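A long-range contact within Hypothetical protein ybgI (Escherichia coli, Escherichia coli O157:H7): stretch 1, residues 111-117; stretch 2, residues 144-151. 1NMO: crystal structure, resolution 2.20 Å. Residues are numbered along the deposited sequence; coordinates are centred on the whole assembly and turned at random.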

# COMPACT_ATOMS: atom_id res chain seq x y z
N GLN A 111 3.16 -3.72 37.38
CA GLN A 111 2.00 -3.96 36.54
C GLN A 111 2.41 -4.60 35.24
O GLN A 111 1.70 -5.47 34.66
CB GLN A 111 1.27 -2.66 36.24
CG GLN A 111 0.89 -1.96 37.48
CD GLN A 111 -0.38 -2.54 38.06
OE1 GLN A 111 -1.24 -2.98 37.31
NE2 GLN A 111 -0.55 -2.46 39.39
N LEU A 112 3.57 -4.22 34.76
CA LEU A 112 4.02 -4.89 33.56
C LEU A 112 4.21 -6.35 34.03
O LEU A 112 3.76 -7.28 33.39
CB LEU A 112 5.34 -4.30 33.07
CG LEU A 112 5.68 -4.22 31.58
CD1 LEU A 112 7.07 -4.69 31.41
CD2 LEU A 112 4.76 -4.91 30.73
N ALA A 113 4.93 -6.59 35.14
CA ALA A 113 5.08 -8.01 35.54
C ALA A 113 3.75 -8.75 35.51
O ALA A 113 3.63 -9.88 34.97
CB ALA A 113 5.64 -8.10 36.92
N ALA A 114 2.72 -8.13 36.07
CA ALA A 114 1.39 -8.78 36.17
C ALA A 114 0.85 -8.97 34.78
O ALA A 114 0.36 -10.06 34.42
CB ALA A 114 0.42 -7.90 36.99
N LEU A 115 0.91 -7.90 33.98
CA LEU A 115 0.39 -8.03 32.62
C LEU A 115 1.06 -9.16 31.80
O LEU A 115 0.43 -9.76 30.94
CB LEU A 115 0.56 -6.72 31.88
CG LEU A 115 -0.14 -6.72 30.52
CD1 LEU A 115 -1.59 -7.13 30.65
CD2 LEU A 115 -0.11 -5.29 29.94
N LEU A 116 2.36 -9.40 32.03
CA LEU A 116 3.05 -10.39 31.22
C LEU A 116 3.16 -11.68 31.93
O LEU A 116 3.80 -12.63 31.44
CB LEU A 116 4.42 -9.92 30.80
CG LEU A 116 4.44 -8.55 30.11
CD1 LEU A 116 5.87 -8.14 30.01
CD2 LEU A 116 3.80 -8.60 28.75
N GLY A 117 2.54 -11.77 33.09
CA GLY A 117 2.57 -13.06 33.77
C GLY A 117 3.91 -13.42 34.32
O GLY A 117 4.35 -14.55 34.21
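Stretch 2 (144-151) SWIEARLG

Stretch 2 is helical over residues 144-150, the last part of a helix that begins earlier in the chain, with Gly151 following it, and it crosses the C-terminal end of the helix in stretch 1 steeply rather than running alongside it. The N-to-C directions make an angle of 109°, and the axes come no closer than 10.5 Å. At that separation the backbones stay apart and side chains fill the space; the nearest pair of CA atoms, those of Leu116 and Ile146, is 6.8 Å apart. A steep crossing keeps the contact short, and 345 Å² is buried in all, counting both sides.

Leu116 gives up the most surface and organises the packing. Its CA-to-CB bond points sideways, yet with chi1 in m and chi2 in t the end of the side chain comes nearer to stretch 2 and enters a hole formed by Trp145, Ile146, Arg149 and Leu150. These four positions form a four-residue hole of the i, i+1, i+4, i+5 kind, two neighbours on one turn and two on the next. CD2 of Leu116 lies 3.8 Å from CB of Arg149, 4.2 Å from CA of Ile146 and 4.3 Å from CD2 of Leu150. The socket is therefore lined partly by backbone and by the root of a polar side chain, so an arginine can serve as a wall through its first carbons while its guanidinium goes on to meet Leu115.

Leu115, second in covered area, works beside it. With chi1 in t and chi2 in p, it places CD2 only 3.3 Å from CD2 of Leu150, a very tight apolar contact, while its CD1 lies over one face of the Arg149 guanidinium, 3.5 Å from NH2. Leu150 thus meets both leucines, and it also touches Leu112 one turn earlier, CD2 to CD2 at 4.1 Å. Its own rotamer, chi1 m and chi2 t, brings a methyl nearer to stretch 1, although the CA-to-CB bond points sideways.

Arg149 covers the next largest area, and its CA-to-CB bond points toward stretch 1. Besides lining the socket, it reaches the last turn of the other helix: NE donates to the carbonyl O of Leu115 at 3.2 Å, a weak bond with an N-H...acceptor angle of 124°. Trp145, one turn earlier, makes the better bond. Its NE1 donates to O of Leu116 at 3.1 Å with an angle of 163°, and that oxygen sits at the edge of the indole, near its plane, as a directed N-H bond requires. Carbonyls in the last turn of a helix lack amide partners further along it, so side chains of a crossing helix can use them.

Gly117 is the first residue past the helix, and its positive phi belongs to a Schellman motif; such a phi favours glycine. An ideal CB there would point toward stretch 2, 4.2 Å from CZ2 of Trp145. Gly151, also at positive phi, is the first residue past the second helix, beyond the contact.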

# COMPACT_ATOMS: atom_id res chain seq x y z
N SER A 144 5.81 -12.57 20.61
CA SER A 144 4.39 -12.56 20.25
C SER A 144 3.49 -12.31 21.41
O SER A 144 2.44 -11.69 21.26
CB SER A 144 3.97 -13.89 19.65
OG SER A 144 4.36 -13.82 18.32
N TRP A 145 3.87 -12.81 22.57
CA TRP A 145 3.09 -12.64 23.79
C TRP A 145 3.05 -11.15 24.24
O TRP A 145 1.99 -10.56 24.59
CB TRP A 145 3.79 -13.48 24.85
CG TRP A 145 3.29 -13.26 26.22
CD1 TRP A 145 3.98 -12.81 27.29
CD2 TRP A 145 2.00 -13.63 26.69
NE1 TRP A 145 3.20 -12.89 28.45
CE2 TRP A 145 1.98 -13.39 28.09
CE3 TRP A 145 0.86 -14.15 26.06
CZ2 TRP A 145 0.86 -13.64 28.86
CZ3 TRP A 145 -0.26 -14.42 26.83
CH2 TRP A 145 -0.25 -14.15 28.23
N ILE A 146 4.23 -10.57 24.28
CA ILE A 146 4.37 -9.16 24.67
C ILE A 146 3.48 -8.32 23.73
O ILE A 146 2.72 -7.42 24.18
CB ILE A 146 5.88 -8.78 24.59
CG1 ILE A 146 6.63 -9.57 25.68
CG2 ILE A 146 6.12 -7.28 24.77
CD1 ILE A 146 8.12 -9.19 25.93
N GLU A 147 3.51 -8.64 22.44
CA GLU A 147 2.72 -7.88 21.46
C GLU A 147 1.20 -8.01 21.62
O GLU A 147 0.45 -7.04 21.39
CB GLU A 147 3.13 -8.26 20.03
CG GLU A 147 2.09 -7.93 18.94
CD GLU A 147 2.64 -8.24 17.50
OE1 GLU A 147 3.71 -8.88 17.36
OE2 GLU A 147 2.01 -7.86 16.49
N ALA A 148 0.73 -9.20 22.01
CA ALA A 148 -0.72 -9.43 22.21
C ALA A 148 -1.12 -8.75 23.53
O ALA A 148 -2.19 -8.19 23.64
CB ALA A 148 -0.99 -10.93 22.31
N ARG A 149 -0.25 -8.80 24.54
CA ARG A 149 -0.52 -8.18 25.85
C ARG A 149 -0.52 -6.67 25.81
O ARG A 149 -1.41 -6.03 26.41
CB ARG A 149 0.53 -8.66 26.88
CG ARG A 149 0.48 -10.17 27.16
CD ARG A 149 -0.97 -10.68 27.21
NE ARG A 149 -1.54 -10.68 28.54
CZ ARG A 149 -2.73 -10.16 28.85
NH1 ARG A 149 -3.49 -9.58 27.89
NH2 ARG A 149 -3.20 -10.25 30.13
N LEU A 150 0.47 -6.08 25.12
CA LEU A 150 0.60 -4.62 25.02
C LEU A 150 -0.04 -4.02 23.79
O LEU A 150 -0.16 -2.84 23.75
CB LEU A 150 2.09 -4.18 25.07
CG LEU A 150 2.93 -4.73 26.24
CD1 LEU A 150 4.15 -3.87 26.40
CD2 LEU A 150 2.18 -4.77 27.56
N GLY A 151 -0.43 -4.79 22.78
CA GLY A 151 -1.07 -4.19 21.60
C GLY A 151 -0.08 -3.47 20.69
O GLY A 151 -0.44 -2.54 19.87